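SusD superfamily protein (Bacteroides vulgatus ATCC 8482, PDB 3JQ0) is a SusD-family outer-membrane protein that probably binds nutrients such as glycans, though its ligand is not established. Local coordinates at residues A[313-318]-A[439-444]; A[361-366]-A[443-448]. All coordinates share one frame; numbering follows the deposited sequence.

Contact 1 (A[313-318]-A[439-444]); sequences DTRWTT and LREFMF
Arg315 lays its guanidinium against the last turn of helix 430-441, where Arg440 and Glu441 receive it. The group illustrates how a buried charge can be paid for all along its rim. Arg315 NH1 donates to Glu441 OE1 at 2.9 Å; the oxygen lies close to the guanidinium plane, and the N-H comes in nearly along the C-O bond of Glu441. Glu441 can present this oxygen because its chain folds back at chi2 (64°), although its root does not face the other segment. The NE side is taken by Asp313, gripped side-on: Arg315 NE gives to Asp313 OD1 at 3.0 Å and Arg315 NH2 to Asp313 OD2 at 2.9 Å. Asp313 OD1 also accepts from the backbone N of Arg315 at 2.9 Å, a capping bond that meets the oxygen from above the carboxylate plane. Thus one carboxylate secures both the helix start and the side chain leaving it. One face of the guanidinium is covered by aliphatic carbon, Arg440 CB lying 3.7 Å from Arg315 CZ over the centre of the group. Beyond CB, Arg440 runs out extended, and Arg440 NH1 reaches a water at 2.9 Å that also takes a weak bond from Arg315 NH2. Arg440 is also tied to Gly308 O through NE, to Asp411 through NH1 and to Tyr417 through NH2. Arg315 NH1 also forms a salt bridge with Glu437, its strongest polar partner, while Glu441 OE2 turns to Arg363 and Arg392. With Asp313, Glu437 and Glu441 around it, Arg315 very probably keeps its positive charge in this buried setting, and its fixed orientation couples the start of helix 315-319 to the end of helix 430-441.

Contact 2 (A[361-366]-A[443-448]); sequences IYRYAD and MFEGKR
A strand-to-helix corner, where strand 359-363 passes into helix 364-377, meets the loop linking helices 430-441 and 448-455 through two charged side chains of that loop, Glu445 and Lys447. It is a worked case of a loop without regular structure held by paired side-chain bonds. Arg363, at the N-cap position of helix 364-377, grips Glu445 side-on: Arg363 NE donates to Glu445 OE1 at 2.9 Å and Arg363 NH2 to Glu445 OE2 at 2.8 Å. Both oxygens use their syn lone pairs, and the guanidinium and carboxylate planes lie only 20° apart, which makes a nearly coplanar, bidentate salt bridge. The NE bond is almost straight, at 171°. A bend at chi3 (-76°) turns the Arg363 guanidinium so that its NE edge faces the acid. Lys447 takes the backbone of the corner itself. Lys447 NZ donates to Ile361 O at 2.8 Å, in the carbonyl plane, and so engages a backbone oxygen at the bulge of the strand. Asp366 OD2 stands 3.8 Å from Lys447 NZ, a long salt bridge, and a water closes the gap by donating to OD2 while accepting from NZ. The other oxygen of Asp366, OD1, is held by Arg438 and Gln370, and Glu445 OE2 is shared with Lys341. Around these pairs, the bulged strand runs antiparallel to 243-247, with Ile361 and Tyr362 both facing Phe245; helix 229-233 packs on Arg363 and Glu445, and helix 182-199 touches Tyr362 and Asp366.

Overall arrangement
The two contacts lie with centres about 11 Å apart and come together on one piece of chain. Residues 313-318 come first, then 361-366, and both meet the continuous run 439-448, which ends helix 430-441 and leads towards helix 448-455; Met443 and Phe444 belong to both descriptions. A direct salt bridge joins them, Glu441 OE2 of contact 1 to Arg363 NH1 of contact 2 at 2.8 Å, and Phe442 packs on Arg363 and Asp366. Contact 2 sits nearer the centre of the chain. Ion pairs therefore run from helix 315-319 through the end of helix 430-441 to the N-cap of helix 364-377, so that parts far apart in sequence within this SusD family region meet in a largely buried charged cluster.

Contact 1 (A[313-318]-A[439-444])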
loop_
_atom_site.group_PDB
_atom_site.type_symbol
_atom_site.label_atom_id
_atom_site.label_comp_id
_atom_site.label_asym_id
_atom_site.label_seq_id
_atom_site.Cartn_x
_atom_site.Cartn_y
_atom_site.Cartn_z
ATOM N N ASP A 313 -17.524 3.653 -12.711
ATOM C CA ASP A 313 -16.635 3.768 -11.565
ATOM C C ASP A 313 -15.376 4.480 -12.085
ATOM O O ASP A 313 -14.628 3.925 -12.878
ATOM C CB ASP A 313 -16.333 2.389 -10.998
ATOM C CG ASP A 313 -15.396 2.427 -9.828
ATOM O OD1 ASP A 313 -14.719 3.447 -9.556
ATOM O OD2 ASP A 313 -15.336 1.359 -9.129
ATOM N N THR A 314 -15.158 5.716 -11.679
ATOM C CA THR A 314 -14.049 6.489 -12.205
ATOM C C THR A 314 -12.684 5.929 -11.802
ATOM O O THR A 314 -11.663 6.249 -12.428
ATOM C CB THR A 314 -14.094 8.002 -11.823
ATOM O OG1 THR A 314 -13.677 8.130 -10.463
ATOM C CG2 THR A 314 -15.447 8.641 -12.042
ATOM N N ARG A 315 -12.658 5.041 -10.813
ATOM C CA ARG A 315 -11.388 4.424 -10.449
ATOM C C ARG A 315 -10.824 3.562 -11.581
ATOM O O ARG A 315 -9.627 3.314 -11.635
ATOM C CB ARG A 315 -11.511 3.576 -9.205
ATOM C CG ARG A 315 -11.971 4.388 -8.007
ATOM C CD ARG A 315 -12.169 3.533 -6.766
ATOM N NE ARG A 315 -13.355 2.666 -6.953
ATOM C CZ ARG A 315 -14.020 2.097 -5.965
ATOM N NH1 ARG A 315 -13.586 2.155 -4.720
ATOM N NH2 ARG A 315 -15.129 1.431 -6.248
ATOM N N TRP A 316 -11.703 3.037 -12.424
ATOM C CA TRP A 316 -11.326 2.139 -13.504
ATOM C C TRP A 316 -10.304 2.766 -14.447
ATOM O O TRP A 316 -9.169 2.288 -14.562
ATOM C CB TRP A 316 -12.579 1.711 -14.254
ATOM C CG TRP A 316 -12.435 0.711 -15.336
ATOM C CD1 TRP A 316 -11.299 0.083 -15.730
ATOM C CD2 TRP A 316 -13.500 0.228 -16.160
ATOM N NE1 TRP A 316 -11.609 -0.783 -16.762
ATOM C CE2 TRP A 316 -12.944 -0.722 -17.033
ATOM C CE3 TRP A 316 -14.857 0.455 -16.200
ATOM C CZ2 TRP A 316 -13.710 -1.426 -17.949
ATOM C CZ3 TRP A 316 -15.609 -0.245 -17.104
ATOM C CH2 TRP A 316 -15.053 -1.165 -17.983
ATOM N N THR A 317 -10.699 3.856 -15.110
ATOM C CA THR A 317 -9.837 4.462 -16.126
ATOM C C THR A 317 -8.846 5.447 -15.531
ATOM O O THR A 317 -7.953 5.910 -16.237
ATOM C CB THR A 317 -10.680 5.104 -17.192
ATOM O OG1 THR A 317 -11.554 6.040 -16.593
ATOM C CG2 THR A 317 -11.482 4.057 -17.962
ATOM N N THR A 318 -8.956 5.736 -14.237
ATOM C CA THR A 318 -7.895 6.467 -13.536
ATOM C C THR A 318 -6.768 5.482 -13.161
ATOM O O THR A 318 -5.578 5.816 -13.265
ATOM C CB THR A 318 -8.457 7.218 -12.320
ATOM O OG1 THR A 318 -9.308 8.259 -12.778
ATOM C CG2 THR A 318 -7.358 7.787 -11.452
ATOM N N LEU A 439 -9.798 -3.698 -3.282
ATOM C CA LEU A 439 -9.128 -4.025 -4.532
ATOM C C LEU A 439 -9.287 -2.853 -5.525
ATOM O O LEU A 439 -8.331 -2.388 -6.133
ATOM C CB LEU A 439 -9.650 -5.348 -5.109
ATOM C CG LEU A 439 -9.118 -5.757 -6.475
ATOM C CD1 LEU A 439 -7.617 -5.782 -6.582
ATOM C CD2 LEU A 439 -9.749 -7.055 -6.885
ATOM N N ARG A 440 -10.531 -2.412 -5.678
ATOM C CA ARG A 440 -10.836 -1.309 -6.570
ATOM C C ARG A 440 -10.165 -0.018 -6.137
ATOM O O ARG A 440 -9.786 0.809 -7.000
ATOM C CB ARG A 440 -12.369 -1.135 -6.653
ATOM C CG ARG A 440 -13.045 -2.258 -7.415
ATOM C CD ARG A 440 -14.554 -2.132 -7.408
ATOM N NE ARG A 440 -15.151 -3.134 -8.288
ATOM C CZ ARG A 440 -16.428 -3.493 -8.291
ATOM N NH1 ARG A 440 -17.262 -3.052 -7.370
ATOM N NH2 ARG A 440 -16.833 -4.350 -9.215
ATOM N N GLU A 441 -10.037 0.233 -4.837
ATOM C CA GLU A 441 -9.608 1.501 -4.297
ATOM C C GLU A 441 -8.063 1.617 -4.311
ATOM O O GLU A 441 -7.562 2.744 -4.423
ATOM C CB GLU A 441 -10.147 1.616 -2.859
ATOM C CG GLU A 441 -9.915 2.948 -2.195
ATOM C CD GLU A 441 -10.621 4.159 -2.825
ATOM O OE1 GLU A 441 -11.662 3.942 -3.482
ATOM O OE2 GLU A 441 -10.141 5.313 -2.567
ATOM N N PHE A 442 -7.323 0.517 -4.145
ATOM C CA PHE A 442 -5.929 0.562 -3.743
ATOM C C PHE A 442 -4.948 -0.076 -4.711
ATOM O O PHE A 442 -3.828 -0.402 -4.325
ATOM C CB PHE A 442 -5.729 -0.034 -2.328
ATOM C CG PHE A 442 -6.408 0.790 -1.251
ATOM C CD1 PHE A 442 -5.938 2.066 -0.951
ATOM C CD2 PHE A 442 -7.505 0.306 -0.562
ATOM C CE1 PHE A 442 -6.561 2.846 0.037
ATOM C CE2 PHE A 442 -8.108 1.072 0.400
ATOM C CZ PHE A 442 -7.692 2.352 0.651
HETATM N N MSE A 443 -5.287 -0.192 -6.004
HETATM C CA MSE A 443 -4.293 -0.706 -6.932
HETATM C C MSE A 443 -3.025 0.090 -6.872
HETATM O O MSE A 443 -3.062 1.342 -6.838
HETATM C CB MSE A 443 -4.826 -0.700 -8.387
HETATM C CG MSE A 443 -6.046 -1.516 -8.631
HETATM SE SE MSE A 443 -6.448 -1.711 -10.505
HETATM C CE MSE A 443 -5.086 -3.062 -10.869
ATOM N N PHE A 444 -1.868 -0.595 -6.892
ATOM C CA PHE A 444 -0.548 0.048 -6.874
ATOM C C PHE A 444 -0.202 0.737 -5.543
ATOM O O PHE A 444 0.796 1.408 -5.459
ATOM C CB PHE A 444 -0.327 1.015 -8.073
ATOM C CG PHE A 444 -0.878 0.474 -9.353
ATOM C CD1 PHE A 444 -0.380 -0.696 -9.914
ATOM C CD2 PHE A 444 -1.961 1.062 -9.984
ATOM C CE1 PHE A 444 -0.906 -1.267 -11.019
ATOM C CE2 PHE A 444 -2.510 0.497 -11.133
ATOM C CZ PHE A 444 -1.973 -0.679 -11.643
HETATM O O HOH W 1 -17.374 -0.682 -5.741
#

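Contact 2 (A[361-366]-A[443-448])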
loop_
_atom_site.group_PDB
_atom_site.type_symbol
_atom_site.label_atom_id
_atom_site.label_comp_id
_atom_site.label_asym_id
_atom_site.label_seq_id
_atom_site.Cartn_x
_atom_site.Cartn_y
_atom_site.Cartn_z
ATOM N N ILE A 361 0.619 6.221 2.016
ATOM C CA ILE A 361 0.698 5.061 2.923
ATOM C C ILE A 361 -0.653 4.829 3.558
ATOM O O ILE A 361 -1.221 3.726 3.511
ATOM C CB ILE A 361 1.834 5.206 3.957
ATOM C CG1 ILE A 361 3.205 5.301 3.271
ATOM C CG2 ILE A 361 1.775 4.088 4.986
ATOM C CD1 ILE A 361 3.629 4.066 2.547
ATOM N N TYR A 362 -1.174 5.866 4.212
ATOM C CA TYR A 362 -2.518 5.827 4.817
ATOM C C TYR A 362 -3.371 6.955 4.287
ATOM O O TYR A 362 -3.006 8.134 4.485
ATOM C CB TYR A 362 -2.464 5.896 6.335
ATOM C CG TYR A 362 -1.815 4.727 7.040
ATOM C CD1 TYR A 362 -2.171 3.407 6.728
ATOM C CD2 TYR A 362 -0.888 4.928 8.033
ATOM C CE1 TYR A 362 -1.651 2.344 7.434
ATOM C CE2 TYR A 362 -0.351 3.851 8.748
ATOM C CZ TYR A 362 -0.729 2.549 8.433
ATOM O OH TYR A 362 -0.189 1.521 9.183
ATOM N N ARG A 363 -4.496 6.592 3.674
ATOM C CA ARG A 363 -5.504 7.504 3.147
ATOM C C ARG A 363 -6.793 7.395 3.903
ATOM O O ARG A 363 -7.100 6.307 4.443
ATOM C CB ARG A 363 -5.838 7.102 1.594
ATOM C CG ARG A 363 -4.768 7.404 0.645
ATOM C CD ARG A 363 -5.214 7.495 -0.700
ATOM N NE ARG A 363 -5.516 6.269 -1.415
ATOM C CZ ARG A 363 -6.712 5.927 -1.855
ATOM N NH1 ARG A 363 -7.833 6.528 -1.498
ATOM N NH2 ARG A 363 -6.785 4.911 -2.700
ATOM N N TYR A 364 -7.629 8.433 3.879
ATOM C CA TYR A 364 -8.885 8.359 4.589
ATOM C C TYR A 364 -9.805 7.219 4.068
ATOM O O TYR A 364 -10.500 6.604 4.874
ATOM C CB TYR A 364 -9.606 9.693 4.598
ATOM C CG TYR A 364 -10.770 9.727 5.548
ATOM C CD1 TYR A 364 -10.570 9.655 6.905
ATOM C CD2 TYR A 364 -12.080 9.831 5.115
ATOM C CE1 TYR A 364 -11.632 9.680 7.788
ATOM C CE2 TYR A 364 -13.143 9.878 5.989
ATOM C CZ TYR A 364 -12.920 9.802 7.328
ATOM O OH TYR A 364 -13.940 9.817 8.246
ATOM N N ALA A 365 -9.797 6.901 2.769
ATOM C CA ALA A 365 -10.613 5.766 2.317
ATOM C C ALA A 365 -10.174 4.481 3.015
ATOM O O ALA A 365 -10.977 3.564 3.188
ATOM C CB ALA A 365 -10.565 5.595 0.810
ATOM N N ASP A 366 -8.871 4.365 3.313
ATOM C CA ASP A 366 -8.322 3.184 4.019
ATOM C C ASP A 366 -8.896 3.141 5.430
ATOM O O ASP A 366 -9.360 2.086 5.871
ATOM C CB ASP A 366 -6.777 3.302 3.983
ATOM C CG ASP A 366 -6.012 2.065 4.375
ATOM O OD1 ASP A 366 -6.625 0.998 4.583
ATOM O OD2 ASP A 366 -4.774 2.191 4.415
HETATM N N MSE A 443 -5.287 -0.192 -6.004
HETATM C CA MSE A 443 -4.293 -0.706 -6.932
HETATM C C MSE A 443 -3.025 0.090 -6.872
HETATM O O MSE A 443 -3.062 1.342 -6.838
HETATM C CB MSE A 443 -4.826 -0.700 -8.387
HETATM C CG MSE A 443 -6.046 -1.516 -8.631
HETATM SE SE MSE A 443 -6.448 -1.711 -10.505
HETATM C CE MSE A 443 -5.086 -3.062 -10.869
ATOM N N PHE A 444 -1.868 -0.595 -6.892
ATOM C CA PHE A 444 -0.548 0.048 -6.874
ATOM C C PHE A 444 -0.202 0.737 -5.543
ATOM O O PHE A 444 0.796 1.408 -5.459
ATOM C CB PHE A 444 -0.327 1.015 -8.073
ATOM C CG PHE A 444 -0.878 0.474 -9.353
ATOM C CD1 PHE A 444 -0.380 -0.696 -9.914
ATOM C CD2 PHE A 444 -1.961 1.062 -9.984
ATOM C CE1 PHE A 444 -0.906 -1.267 -11.019
ATOM C CE2 PHE A 444 -2.510 0.497 -11.133
ATOM C CZ PHE A 444 -1.973 -0.679 -11.643
ATOM N N GLU A 445 -0.993 0.497 -4.495
ATOM C CA GLU A 445 -0.772 1.076 -3.192
ATOM C C GLU A 445 -0.359 0.064 -2.139
ATOM O O GLU A 445 -0.190 0.422 -0.983
ATOM C CB GLU A 445 -1.955 1.927 -2.731
ATOM C CG GLU A 445 -2.150 3.198 -3.563
ATOM C CD GLU A 445 -3.386 3.949 -3.132
ATOM O OE1 GLU A 445 -3.267 4.647 -2.088
ATOM O OE2 GLU A 445 -4.415 3.907 -3.848
ATOM N N GLY A 446 -0.159 -1.185 -2.519
ATOM C CA GLY A 446 0.471 -2.109 -1.566
ATOM C C GLY A 446 -0.450 -2.759 -0.529
ATOM O O GLY A 446 -0.014 -3.042 0.578
ATOM N N LYS A 447 -1.703 -3.015 -0.898
ATOM C CA LYS A 447 -2.706 -3.499 0.053
ATOM C C LYS A 447 -3.225 -4.923 -0.168
ATOM O O LYS A 447 -3.515 -5.597 0.815
ATOM C CB LYS A 447 -3.917 -2.579 0.101
ATOM C CG LYS A 447 -3.565 -1.097 0.288
ATOM C CD LYS A 447 -2.713 -0.796 1.519
ATOM C CE LYS A 447 -2.468 0.686 1.685
ATOM N NZ LYS A 447 -1.556 1.029 2.831
ATOM N N ARG A 448 -3.380 -5.373 -1.416
ATOM C CA ARG A 448 -4.173 -6.558 -1.707
ATOM C C ARG A 448 -3.670 -7.822 -1.051
ATOM O O ARG A 448 -4.499 -8.639 -0.596
ATOM C CB ARG A 448 -4.282 -6.721 -3.237
ATOM C CG ARG A 448 -5.006 -7.960 -3.717
ATOM C CD ARG A 448 -6.475 -8.015 -3.377
ATOM N NE ARG A 448 -7.101 -9.076 -4.148
ATOM C CZ ARG A 448 -8.404 -9.353 -4.095
ATOM N NH1 ARG A 448 -9.209 -8.734 -3.258
ATOM N NH2 ARG A 448 -8.908 -10.259 -4.924
HETATM O O HOH W 2 -3.221 0.065 4.799
#